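Local atomic coordinates of dally-like, isoform A (Drosophila melanogaster, PDB entry 6XTZ), a protein that binds Wnt and Hedgehog-family proteins, shielding the palmitoleate of Wnt to allow signalling at a distance, probably as a GPI-linked cell-surface proteoglycan. Residues Q63-E66 against G67-D71; D225-G228 against A229-M233; P510-T513 against K514-A517; C258-Y261 against Q262-F265; K70-I73 against S74-S77. The protein carries 5 engineered substitutions. All coordinates share one frame; numbering follows the deposited sequence.

How the interactions relate
All five interactions are local, each between neighbouring turns of one continuous stretch, so none closes a long loop and none nests in or crosses another. Interactions 1 and 5 come first and run head to tail on the long helix 51-110, sharing Lys-70 and Asp-71. Interaction 2 follows on the short helix 224-234, which packs Leu-230 on Leu-65 of interaction 1. Interaction 4 turns the chain from helix 248-258 into helix 263-283; its Cys-258 is joined by a disulfide to Cys-226 of interaction 2 and also packs on Leu-65. Interaction 3, last along the chain, starts helix 513-538 and packs against His-260 and Tyr-261 of interaction 4.

Interaction 1: Q63-E66 against G67-D71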
loop_
_atom_site.group_PDB
_atom_site.type_symbol
_atom_site.label_atom_id
_atom_site.label_comp_id
_atom_site.label_asym_id
_atom_site.label_seq_id
_atom_site.Cartn_x
_atom_site.Cartn_y
_atom_site.Cartn_z
ATOM N N GLN A 63 -15.334 22.663 5.621
ATOM C CA GLN A 63 -16.069 21.670 4.846
ATOM C C GLN A 63 -15.468 21.475 3.459
ATOM O O GLN A 63 -15.520 20.365 2.918
ATOM C CB GLN A 63 -17.541 22.066 4.735
ATOM C CG GLN A 63 -18.302 21.966 6.046
ATOM C CD GLN A 63 -19.751 22.396 5.915
ATOM O OE1 GLN A 63 -20.238 22.657 4.814
ATOM N NE2 GLN A 63 -20.448 22.473 7.042
ATOM N N GLN A 64 -14.901 22.530 2.869
ATOM C CA GLN A 64 -14.275 22.385 1.558
ATOM C C GLN A 64 -13.000 21.555 1.642
ATOM O O GLN A 64 -12.736 20.725 0.766
ATOM C CB GLN A 64 -13.984 23.757 0.952
ATOM C CG GLN A 64 -15.221 24.489 0.450
ATOM C CD GLN A 64 -14.895 25.845 -0.150
ATOM O OE1 GLN A 64 -13.748 26.291 -0.121
ATOM N NE2 GLN A 64 -15.906 26.507 -0.699
ATOM N N LEU A 65 -12.195 21.765 2.687
ATOM C CA LEU A 65 -10.977 20.977 2.842
ATOM C C LEU A 65 -11.303 19.527 3.174
ATOM O O LEU A 65 -10.702 18.605 2.612
ATOM C CB LEU A 65 -10.078 21.589 3.916
ATOM C CG LEU A 65 -8.784 20.824 4.217
ATOM C CD1 LEU A 65 -8.000 20.557 2.941
ATOM C CD2 LEU A 65 -7.924 21.575 5.224
ATOM N N GLU A 66 -12.256 19.305 4.082
ATOM C CA GLU A 66 -12.633 17.940 4.429
ATOM C C GLU A 66 -13.288 17.229 3.251
ATOM O O GLU A 66 -13.098 16.021 3.065
ATOM C CB GLU A 66 -13.559 17.940 5.645
ATOM C CG GLU A 66 -12.821 18.114 6.964
ATOM C CD GLU A 66 -13.748 18.144 8.165
ATOM O OE1 GLU A 66 -14.922 18.546 8.007
ATOM O OE2 GLU A 66 -13.299 17.764 9.268
ATOM N N GLY A 67 -14.054 17.959 2.441
ATOM C CA GLY A 67 -14.647 17.353 1.261
ATOM C C GLY A 67 -13.614 16.981 0.212
ATOM O O GLY A 67 -13.685 15.905 -0.389
ATOM N N HIS A 68 -12.637 17.863 -0.019
ATOM C CA HIS A 68 -11.628 17.600 -1.040
ATOM C C HIS A 68 -10.743 16.420 -0.657
ATOM O O HIS A 68 -10.431 15.573 -1.500
ATOM C CB HIS A 68 -10.783 18.852 -1.277
ATOM C CG HIS A 68 -9.751 18.693 -2.352
ATOM N ND1 HIS A 68 -9.972 19.071 -3.659
ATOM C CD2 HIS A 68 -8.491 18.199 -2.311
ATOM C CE1 HIS A 68 -8.893 18.817 -4.377
ATOM N NE2 HIS A 68 -7.980 18.288 -3.583
ATOM N N THR A 69 -10.326 16.345 0.609
ATOM C CA THR A 69 -9.481 15.235 1.035
ATOM C C THR A 69 -10.263 13.929 1.072
ATOM O O THR A 69 -9.722 12.867 0.743
ATOM C CB THR A 69 -8.864 15.530 2.402
ATOM O OG1 THR A 69 -9.904 15.697 3.373
ATOM C CG2 THR A 69 -8.018 16.794 2.345
ATOM N N LYS A 70 -11.538 13.984 1.467
ATOM C CA LYS A 70 -12.351 12.771 1.503
ATOM C C LYS A 70 -12.494 12.161 0.114
ATOM O O LYS A 70 -12.409 10.937 -0.045
ATOM C CB LYS A 70 -13.727 13.076 2.097
ATOM C CG LYS A 70 -14.666 11.880 2.136
ATOM C CD LYS A 70 -16.024 12.263 2.703
ATOM C CE LYS A 70 -16.969 11.072 2.731
ATOM N NZ LYS A 70 -16.459 9.977 3.603
ATOM N N ASP A 71 -12.705 12.998 -0.903
ATOM C CA ASP A 71 -12.840 12.492 -2.265
ATOM C C ASP A 71 -11.523 11.917 -2.776
ATOM O O ASP A 71 -11.513 10.881 -3.450
ATOM C CB ASP A 71 -13.336 13.603 -3.189
ATOM C CG ASP A 71 -13.463 13.151 -4.629
ATOM O OD1 ASP A 71 -14.328 12.295 -4.907
ATOM O OD2 ASP A 71 -12.700 13.650 -5.482
#
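Thr-69 folds its side chain back over the preceding turn of helix 51-110, in the elongated, all-helical glypican core, and meets Leu-65 there with both of its branches. Its OG1 stands between the backbone N and the carbonyl carbon (chi1 61°), a setting that swings the hydroxyl to within 3.1 Å of Leu-65 O, to which OG1 donates in an i to i-4 side-chain-to-backbone bond. The backbone Thr-69 N donates to Leu-65 O as well, over 3.0 Å and close to straight. The two donors arrive from opposite faces of the carbonyl plane, and one oxygen therefore serves both. The other branch, the methyl CG2, lies 3.8 Å from Leu-65 CD1, the two side chains crossing at a slant. Leu-65 carries CG anti to its own backbone N (chi1 178°), which takes its branches toward Ile-255 and Cys-258 of helix 248-258. Ordinary helical bonds run alongside, such as Gly-67 N to Gln-63 O. The polar ends of this stretch look elsewhere: Gln-64 OE1 is hydrogen-bonded to Gln-234 NE2, and His-68 NE2 to Ser-466 OG. Because the threonine hydroxyl is spent on a main-chain oxygen of its own helix, the residue can probably turn its methyl to Leu-65 and Leu-259 with that polar group already paired.

Interaction 2: D225-G228 against A229-M233; sequences DCTG and ALTKM
Ala-229 begins the second half of helix 224-234 one turn beyond Asp-225, and its N reaches Asp-225 O through a weak hydrogen bond, straight (173°) but long at 3.5 Å. Leu-230 comes next: its N donates to Cys-226 O at 2.9 Å, almost in line with the C=O bond, and its CB rests 3.2 Å from that oxygen. With CG anti to the backbone N (chi1 -165°), the leucine lays CD2 beside Cys-226 SG, a loose apolar contact of 4.5 Å, and its branches go on to pack against Ser-61 and Leu-65 of helix 51-110 and Ile-255 of helix 248-258. Here the short helix is fastened into the disulfide-rich end of the glypican core: Cys-226 SG is bonded to Cys-258 SG at the end of helix 248-258, and Cys-226 N donates to Asn-223 OD1. Thr-231 points its two branches at different carbonyls of the turn before. Its CG2 sits 3.1 Å from Thr-227 O, the acceptor of Thr-231 N, while OG1 donates to Gly-228 O over 3.1 Å. Lys-232 N donates to the same Gly-228 O at 3.2 Å, from the same face of the carbonyl plane as the hydroxyl. Beyond CG the lysine runs fully extended, touching Tyr-250 and His-487. Met-233 N continues the helical pattern by donating to Ala-229 O.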
loop_
_atom_site.group_PDB
_atom_site.type_symbol
_atom_site.label_atom_id
_atom_site.label_comp_id
_atom_site.label_asym_id
_atom_site.label_seq_id
_atom_site.Cartn_x
_atom_site.Cartn_y
_atom_site.Cartn_z
ATOM N N ASP A 225 -7.467 24.412 15.718
ATOM C CA ASP A 225 -6.321 25.200 15.275
ATOM C C ASP A 225 -6.243 25.270 13.757
ATOM O O ASP A 225 -5.757 26.266 13.205
ATOM C CB ASP A 225 -5.024 24.625 15.846
ATOM C CG ASP A 225 -4.897 24.848 17.342
ATOM O OD1 ASP A 225 -5.815 25.451 17.938
ATOM O OD2 ASP A 225 -3.877 24.425 17.922
ATOM N N CYS A 226 -6.717 24.231 13.064
ATOM C CA CYS A 226 -6.731 24.266 11.606
ATOM C C CYS A 226 -7.745 25.275 11.088
ATOM O O CYS A 226 -7.479 25.983 10.110
ATOM C CB CYS A 226 -7.032 22.878 11.042
ATOM S SG CYS A 226 -7.596 22.903 9.322
ATOM N N THR A 227 -8.917 25.346 11.724
ATOM C CA THR A 227 -9.953 26.270 11.274
ATOM C C THR A 227 -9.453 27.708 11.281
ATOM O O THR A 227 -9.697 28.460 10.332
ATOM C CB THR A 227 -11.196 26.134 12.153
ATOM O OG1 THR A 227 -11.618 24.765 12.179
ATOM C CG2 THR A 227 -12.328 26.995 11.612
ATOM N N GLY A 228 -8.731 28.102 12.332
ATOM C CA GLY A 228 -8.250 29.473 12.414
ATOM C C GLY A 228 -7.288 29.826 11.297
ATOM O O GLY A 228 -7.450 30.844 10.618
ATOM N N ALA A 229 -6.270 28.988 11.089
ATOM C CA ALA A 229 -5.288 29.260 10.045
ATOM C C ALA A 229 -5.900 29.161 8.655
ATOM O O ALA A 229 -5.471 29.870 7.738
ATOM C CB ALA A 229 -4.107 28.299 10.171
ATOM N N LEU A 230 -6.902 28.297 8.483
ATOM C CA LEU A 230 -7.509 28.107 7.170
ATOM C C LEU A 230 -8.296 29.339 6.738
ATOM O O LEU A 230 -8.250 29.735 5.568
ATOM C CB LEU A 230 -8.408 26.871 7.196
ATOM C CG LEU A 230 -8.865 26.268 5.870
ATOM C CD1 LEU A 230 -7.663 25.827 5.053
ATOM C CD2 LEU A 230 -9.794 25.094 6.131
ATOM N N THR A 231 -9.020 29.959 7.669
ATOM C CA THR A 231 -9.834 31.120 7.324
ATOM C C THR A 231 -8.984 32.367 7.131
ATOM O O THR A 231 -9.269 33.182 6.245
ATOM C CB THR A 231 -10.881 31.357 8.406
ATOM O OG1 THR A 231 -10.224 31.704 9.628
ATOM C CG2 THR A 231 -11.673 30.100 8.624
ATOM N N LYS A 232 -7.944 32.538 7.952
ATOM C CA LYS A 232 -7.020 33.648 7.750
ATOM C C LYS A 232 -6.358 33.573 6.382
ATOM O O LYS A 232 -6.076 34.609 5.769
ATOM C CB LYS A 232 -5.965 33.661 8.858
ATOM C CG LYS A 232 -5.027 34.858 8.820
ATOM C CD LYS A 232 -3.982 34.769 9.921
ATOM C CE LYS A 232 -3.015 35.937 9.865
ATOM N NZ LYS A 232 -1.965 35.844 10.916
ATOM N N MET A 233 -6.128 32.359 5.879
ATOM C CA MET A 233 -5.483 32.192 4.584
ATOM C C MET A 233 -6.462 32.420 3.440
ATOM O O MET A 233 -6.147 33.128 2.478
ATOM C CB MET A 233 -4.859 30.795 4.490
ATOM C CG MET A 233 -4.113 30.506 3.196
ATOM S SD MET A 233 -5.149 29.798 1.902
ATOM C CE MET A 233 -5.786 28.341 2.730
#

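Interaction 3: P510-T513 against K514-A517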
loop_
_atom_site.group_PDB
_atom_site.type_symbol
_atom_site.label_atom_id
_atom_site.label_comp_id
_atom_site.label_asym_id
_atom_site.label_seq_id
_atom_site.Cartn_x
_atom_site.Cartn_y
_atom_site.Cartn_z
ATOM N N PRO A 510 0.911 21.672 14.948
ATOM C CA PRO A 510 -0.395 21.618 14.267
ATOM C C PRO A 510 -1.127 20.302 14.450
ATOM O O PRO A 510 -2.358 20.277 14.336
ATOM C CB PRO A 510 -0.036 21.850 12.791
ATOM C CG PRO A 510 1.316 22.486 12.815
ATOM C CD PRO A 510 2.017 21.920 14.010
ATOM N N ALA A 511 -0.419 19.212 14.730
ATOM C CA ALA A 511 -1.047 17.914 14.944
ATOM C C ALA A 511 -1.336 17.738 16.429
ATOM O O ALA A 511 -0.420 17.801 17.257
ATOM C CB ALA A 511 -0.151 16.790 14.428
ATOM N N SER A 512 -2.603 17.520 16.762
ATOM C CA SER A 512 -3.001 17.324 18.146
ATOM C C SER A 512 -2.800 15.872 18.564
ATOM O O SER A 512 -2.686 14.964 17.734
ATOM C CB SER A 512 -4.462 17.730 18.348
ATOM O OG SER A 512 -5.326 16.937 17.554
ATOM N N THR A 513 -2.762 15.660 19.882
ATOM C CA THR A 513 -2.577 14.313 20.410
ATOM C C THR A 513 -3.721 13.388 20.011
ATOM O O THR A 513 -3.508 12.188 19.811
ATOM C CB THR A 513 -2.438 14.361 21.931
ATOM O OG1 THR A 513 -1.439 15.324 22.288
ATOM C CG2 THR A 513 -2.031 12.994 22.477
ATOM N N LYS A 514 -4.938 13.925 19.891
ATOM C CA LYS A 514 -6.067 13.096 19.484
ATOM C C LYS A 514 -5.909 12.614 18.046
ATOM O O LYS A 514 -6.271 11.477 17.724
ATOM C CB LYS A 514 -7.376 13.868 19.651
ATOM C CG LYS A 514 -8.612 13.100 19.203
ATOM C CD LYS A 514 -9.875 13.937 19.343
ATOM C CE LYS A 514 -11.099 13.170 18.867
ATOM N NZ LYS A 514 -12.352 13.960 19.016
ATOM N N GLN A 515 -5.364 13.462 17.172
ATOM C CA GLN A 515 -5.213 13.079 15.771
ATOM C C GLN A 515 -4.148 12.002 15.600
ATOM O O GLN A 515 -4.356 11.024 14.873
ATOM C CB GLN A 515 -4.884 14.306 14.922
ATOM C CG GLN A 515 -6.034 15.294 14.784
ATOM C CD GLN A 515 -5.655 16.523 13.979
ATOM O OE1 GLN A 515 -4.519 16.994 14.041
ATOM N NE2 GLN A 515 -6.605 17.042 13.210
ATOM N N THR A 516 -3.002 12.160 16.266
ATOM C CA THR A 516 -1.944 11.163 16.138
ATOM C C THR A 516 -2.323 9.852 16.815
ATOM O O THR A 516 -1.823 8.790 16.428
ATOM C CB THR A 516 -0.635 11.697 16.716
ATOM O OG1 THR A 516 -0.736 11.780 18.142
ATOM C CG2 THR A 516 -0.337 13.077 16.155
ATOM N N ALA A 517 -3.203 9.901 17.818
ATOM C CA ALA A 517 -3.660 8.667 18.446
ATOM C C ALA A 517 -4.572 7.880 17.514
ATOM O O ALA A 517 -4.546 6.644 17.519
ATOM C CB ALA A 517 -4.374 8.973 19.763
HETATM O O HOH W 1 -2.898 17.985 12.043
#
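Gln-515 reaches back along the first turn to Ser-512, the N-cap of helix 513-538 in the all-helical glypican core, and the pair forms a capping box. Starting at the backbone, Gln-515 CB lies 3.6 Å from Ser-512 O. CG, set anti to the carbonyl carbon beside the backbone N (chi1 -69°), comes within 3.3 Å of Ser-512 OG. The chain then runs extended, passing CD alongside the serine hydroxyl. At the tip, OE1 accepts a weak hydrogen bond from Ser-512 N, 3.4 Å away but well aligned (164°), and a water stands 2.8 Å from this oxygen, within reach of Pro-510 O too. NE2 donates to Arg-221 O in the loop that follows helix 185-216. In return, Gln-515 N is shared between Ser-512 OG, 3.5 Å away, and Ser-512 O at 3.1 Å, both bonds weak. The regular helical bonding begins at the same serine, with Thr-516 N donating to Ser-512 O at 3.2 Å and Ala-517 N to Thr-513 O. Just ahead of the cap, Ala-511 CB touches Thr-516 CG2 and packs on His-260. Each half of the box is weak taken singly, but together the serine and glutamine side chains give acceptors to two backbone N-H groups at the helix start, while the glutamine amide, buried, joins this start to the loop at Arg-221.

Interaction 4: C258-Y261 against Q262-F265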
loop_
_atom_site.group_PDB
_atom_site.type_symbol
_atom_site.label_atom_id
_atom_site.label_comp_id
_atom_site.label_asym_id
_atom_site.label_seq_id
_atom_site.Cartn_x
_atom_site.Cartn_y
_atom_site.Cartn_z
ATOM N N CYS A 258 -2.921 21.854 8.658
ATOM C CA CYS A 258 -4.213 21.206 8.854
ATOM C C CYS A 258 -4.095 19.692 8.733
ATOM O O CYS A 258 -4.738 18.948 9.483
ATOM C CB CYS A 258 -5.229 21.745 7.847
ATOM S SG CYS A 258 -5.928 23.362 8.259
ATOM N N LEU A 259 -3.270 19.217 7.800
ATOM C CA LEU A 259 -3.087 17.792 7.558
ATOM C C LEU A 259 -1.772 17.273 8.130
ATOM O O LEU A 259 -1.240 16.268 7.647
ATOM C CB LEU A 259 -3.164 17.498 6.060
ATOM C CG LEU A 259 -4.367 18.072 5.308
ATOM C CD1 LEU A 259 -4.315 17.662 3.842
ATOM C CD2 LEU A 259 -5.672 17.625 5.949
ATOM N N HIS A 260 -1.235 17.938 9.156
ATOM C CA HIS A 260 0.062 17.541 9.693
ATOM C C HIS A 260 0.011 16.207 10.423
ATOM O O HIS A 260 1.057 15.576 10.602
ATOM C CB HIS A 260 0.604 18.622 10.629
ATOM C CG HIS A 260 2.024 18.395 11.047
ATOM N ND1 HIS A 260 3.061 18.316 10.142
ATOM C CD2 HIS A 260 2.578 18.218 12.269
ATOM C CE1 HIS A 260 4.193 18.108 10.790
ATOM N NE2 HIS A 260 3.928 18.043 12.082
ATOM N N TYR A 261 -1.176 15.759 10.840
ATOM C CA TYR A 261 -1.295 14.442 11.453
ATOM C C TYR A 261 -0.933 13.318 10.491
ATOM O O TYR A 261 -0.810 12.168 10.926
ATOM C CB TYR A 261 -2.714 14.236 11.990
ATOM C CG TYR A 261 -3.795 14.216 10.930
ATOM C CD1 TYR A 261 -4.408 15.391 10.510
ATOM C CD2 TYR A 261 -4.213 13.020 10.358
ATOM C CE1 TYR A 261 -5.399 15.375 9.543
ATOM C CE2 TYR A 261 -5.202 12.996 9.393
ATOM C CZ TYR A 261 -5.791 14.174 8.989
ATOM O OH TYR A 261 -6.775 14.147 8.028
ATOM N N GLN A 262 -0.760 13.622 9.206
ATOM C CA GLN A 262 -0.381 12.650 8.194
ATOM C C GLN A 262 1.117 12.647 7.912
ATOM O O GLN A 262 1.544 12.045 6.922
ATOM C CB GLN A 262 -1.143 12.924 6.896
ATOM C CG GLN A 262 -2.650 12.920 7.040
ATOM C CD GLN A 262 -3.351 13.444 5.803
ATOM O OE1 GLN A 262 -2.716 13.972 4.892
ATOM N NE2 GLN A 262 -4.668 13.301 5.765
ATOM N N HIS A 263 1.920 13.301 8.755
ATOM C CA HIS A 263 3.337 13.481 8.445
ATOM C C HIS A 263 4.076 12.149 8.424
ATOM O O HIS A 263 4.684 11.781 7.412
ATOM C CB HIS A 263 3.983 14.438 9.448
ATOM C CG HIS A 263 5.388 14.814 9.097
ATOM N ND1 HIS A 263 5.687 15.769 8.147
ATOM C CD2 HIS A 263 6.577 14.354 9.555
ATOM C CE1 HIS A 263 6.998 15.887 8.043
ATOM N NE2 HIS A 263 7.562 15.039 8.885
ATOM N N GLU A 264 4.060 11.433 9.554
ATOM C CA GLU A 264 4.674 10.111 9.617
ATOM C C GLU A 264 4.043 9.167 8.606
ATOM O O GLU A 264 4.745 8.402 7.933
ATOM C CB GLU A 264 4.538 9.533 11.026
ATOM C CG GLU A 264 5.471 10.123 12.066
ATOM C CD GLU A 264 5.099 9.700 13.476
ATOM O OE1 GLU A 264 4.130 10.263 14.028
ATOM O OE2 GLU A 264 5.763 8.794 14.024
ATOM N N PHE A 265 2.715 9.211 8.486
ATOM C CA PHE A 265 2.015 8.317 7.573
ATOM C C PHE A 265 2.429 8.567 6.131
ATOM O O PHE A 265 2.491 7.626 5.330
ATOM C CB PHE A 265 0.505 8.489 7.735
ATOM C CG PHE A 265 -0.305 7.398 7.096
ATOM C CD1 PHE A 265 -0.519 6.200 7.756
ATOM C CD2 PHE A 265 -0.860 7.574 5.840
ATOM C CE1 PHE A 265 -1.268 5.195 7.175
ATOM C CE2 PHE A 265 -1.610 6.573 5.252
ATOM C CZ PHE A 265 -1.813 5.382 5.921
HETATM O O HOH W 2 1.084 10.232 10.741
#
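Tyr-261 offers one face of its ring to Gln-262, whose CG sits over it 3.8 Å from the ring centroid, shifted toward the rim, in a CH-pi contact. Tyr-261 CG lies between its backbone N and carbonyl carbon (chi1 64°), which turns the ring alongside Gln-262. The glutamine amide stands at 73° to the ring plane, with NE2 making a weak, bent hydrogen bond to Tyr-261 OH at 3.2 Å. OE1 turns the other way, 3.7 Å from Leu-259 CB. Two further rings, His-260 and His-263, point the same way and meet obliquely, their centroids 5.1 Å apart and planes at 41°; His-263 CB also lies off-centre over the His-260 ring. His-500 stacks on His-263 and meets His-260 as well, and His-260 NE2 is hydrogen-bonded to Gly-501 N. Along the backbone, this turn of the all-helical glypican core leaves helix 248-258 through a short 3-10 segment and enters helix 263-283. Gln-262 N donates to Leu-259 O and His-263 N to His-260 O, while a water bridges Tyr-261 O (2.7 Å) and Phe-265 N (3.0 Å). With an alanine in place of Tyr-261, Gln-262 CG would probably lose the face it rests on and its amide be set freer to turn, with a gap opened beside Met-519. The Gly-501 N-H directed at NE2 implies that this nitrogen of His-260 accepts, so the imidazole is probably neutral even with His-263 close by.

Interaction 5: K70-I73 against S74-S77; sequences KDQI and SRMS
Asp-71 and Arg-75 meet one turn apart on helix 51-110, an i to i+4 salt bridge along its exposed side. Their side chains cross at an angle, with carboxylate and guanidinium planes 41° apart. Asp-71 OD2 lies at the guanidinium edge, close to its plane, and receives Arg-75 NH2 at 2.6 Å in the conformer described, yet NH2 itself comes from above the carboxylate plane. The aspartate has a second conformer, so the exact distance is doubtful and the bridge is probably not held at all times. To get there the arginine bends at chi2 and chi3 (34°), both away from the usual staggered values. Ser-74 folds its hydroxyl back onto the backbone of the preceding turn: OG, placed between the backbone N and the carbonyl carbon (chi1 67°), donates to Lys-70 O at 2.8 Å. The backbone Ser-74 N donates to that oxygen also, over 3.0 Å, from the opposite face of its plane. Were Ser-74 replaced by an alanine, Lys-70 O would probably keep the backbone bond alone, one face of its carbonyl left without a donor. On the inner side of the helix, Ile-73 packs on Phe-459, Trp-460 and Leu-218, and Met-76 on Phe-459 and Ala-214, tying it to helices 459-467 and 185-216. One turn on from Ile-73, Ser-77 N donates to Ile-73 O over 2.8 Å, while Ser-77 CB rests 3.3 Å from that oxygen.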
loop_
_atom_site.group_PDB
_atom_site.type_symbol
_atom_site.label_atom_id
_atom_site.label_comp_id
_atom_site.label_asym_id
_atom_site.label_seq_id
_atom_site.Cartn_x
_atom_site.Cartn_y
_atom_site.Cartn_z
ATOM N N LYS A 70 -11.538 13.984 1.467
ATOM C CA LYS A 70 -12.351 12.771 1.503
ATOM C C LYS A 70 -12.494 12.161 0.114
ATOM O O LYS A 70 -12.409 10.937 -0.045
ATOM C CB LYS A 70 -13.727 13.076 2.097
ATOM C CG LYS A 70 -14.666 11.880 2.136
ATOM C CD LYS A 70 -16.024 12.263 2.703
ATOM C CE LYS A 70 -16.969 11.072 2.731
ATOM N NZ LYS A 70 -16.459 9.977 3.603
ATOM N N ASP A 71 -12.705 12.998 -0.903
ATOM C CA ASP A 71 -12.840 12.492 -2.265
ATOM C C ASP A 71 -11.523 11.917 -2.776
ATOM O O ASP A 71 -11.513 10.881 -3.450
ATOM C CB ASP A 71 -13.336 13.603 -3.189
ATOM C CG ASP A 71 -13.463 13.151 -4.629
ATOM O OD1 ASP A 71 -14.328 12.295 -4.907
ATOM O OD2 ASP A 71 -12.700 13.650 -5.482
ATOM N N GLN A 72 -10.405 12.573 -2.463
ATOM C CA GLN A 72 -9.107 12.088 -2.918
ATOM C C GLN A 72 -8.729 10.780 -2.234
ATOM O O GLN A 72 -8.252 9.845 -2.887
ATOM C CB GLN A 72 -8.035 13.149 -2.668
ATOM C CG GLN A 72 -8.175 14.392 -3.529
ATOM C CD GLN A 72 -7.843 14.130 -4.983
ATOM O OE1 GLN A 72 -6.908 13.391 -5.294
ATOM N NE2 GLN A 72 -8.612 14.729 -5.884
ATOM N N ILE A 73 -8.941 10.693 -0.920
ATOM C CA ILE A 73 -8.500 9.523 -0.170
ATOM C C ILE A 73 -9.371 8.313 -0.496
ATOM O O ILE A 73 -8.863 7.214 -0.739
ATOM C CB ILE A 73 -8.496 9.828 1.338
ATOM C CG1 ILE A 73 -7.434 10.879 1.668
ATOM C CG2 ILE A 73 -8.256 8.563 2.135
ATOM C CD1 ILE A 73 -7.489 11.372 3.102
ATOM N N SER A 74 -10.695 8.497 -0.507
ATOM C CA SER A 74 -11.586 7.365 -0.748
ATOM C C SER A 74 -11.447 6.824 -2.166
ATOM O O SER A 74 -11.615 5.618 -2.385
ATOM C CB SER A 74 -13.037 7.765 -0.477
ATOM O OG SER A 74 -13.485 8.718 -1.421
ATOM N N ARG A 75 -11.147 7.689 -3.137
ATOM C CA ARG A 75 -10.975 7.225 -4.508
ATOM C C ARG A 75 -9.682 6.430 -4.661
ATOM O O ARG A 75 -9.654 5.410 -5.360
ATOM C CB ARG A 75 -11.007 8.413 -5.467
ATOM C CG ARG A 75 -10.970 8.045 -6.939
ATOM C CD ARG A 75 -11.816 9.012 -7.752
ATOM N NE ARG A 75 -11.780 10.362 -7.195
ATOM C CZ ARG A 75 -10.879 11.284 -7.523
ATOM N NH1 ARG A 75 -9.934 11.006 -8.410
ATOM N NH2 ARG A 75 -10.924 12.484 -6.962
ATOM N N MET A 76 -8.603 6.879 -4.015
ATOM C CA MET A 76 -7.373 6.093 -4.005
ATOM C C MET A 76 -7.576 4.781 -3.262
ATOM O O MET A 76 -7.150 3.717 -3.729
ATOM C CB MET A 76 -6.234 6.891 -3.368
ATOM C CG MET A 76 -4.956 6.083 -3.204
ATOM S SD MET A 76 -3.733 6.858 -2.135
ATOM C CE MET A 76 -4.559 6.770 -0.548
ATOM N N SER A 77 -8.223 4.840 -2.096
ATOM C CA SER A 77 -8.493 3.627 -1.332
ATOM C C SER A 77 -9.351 2.651 -2.127
ATOM O O SER A 77 -9.121 1.436 -2.090
ATOM C CB SER A 77 -9.170 3.985 -0.009
ATOM O OG SER A 77 -9.449 2.823 0.753
#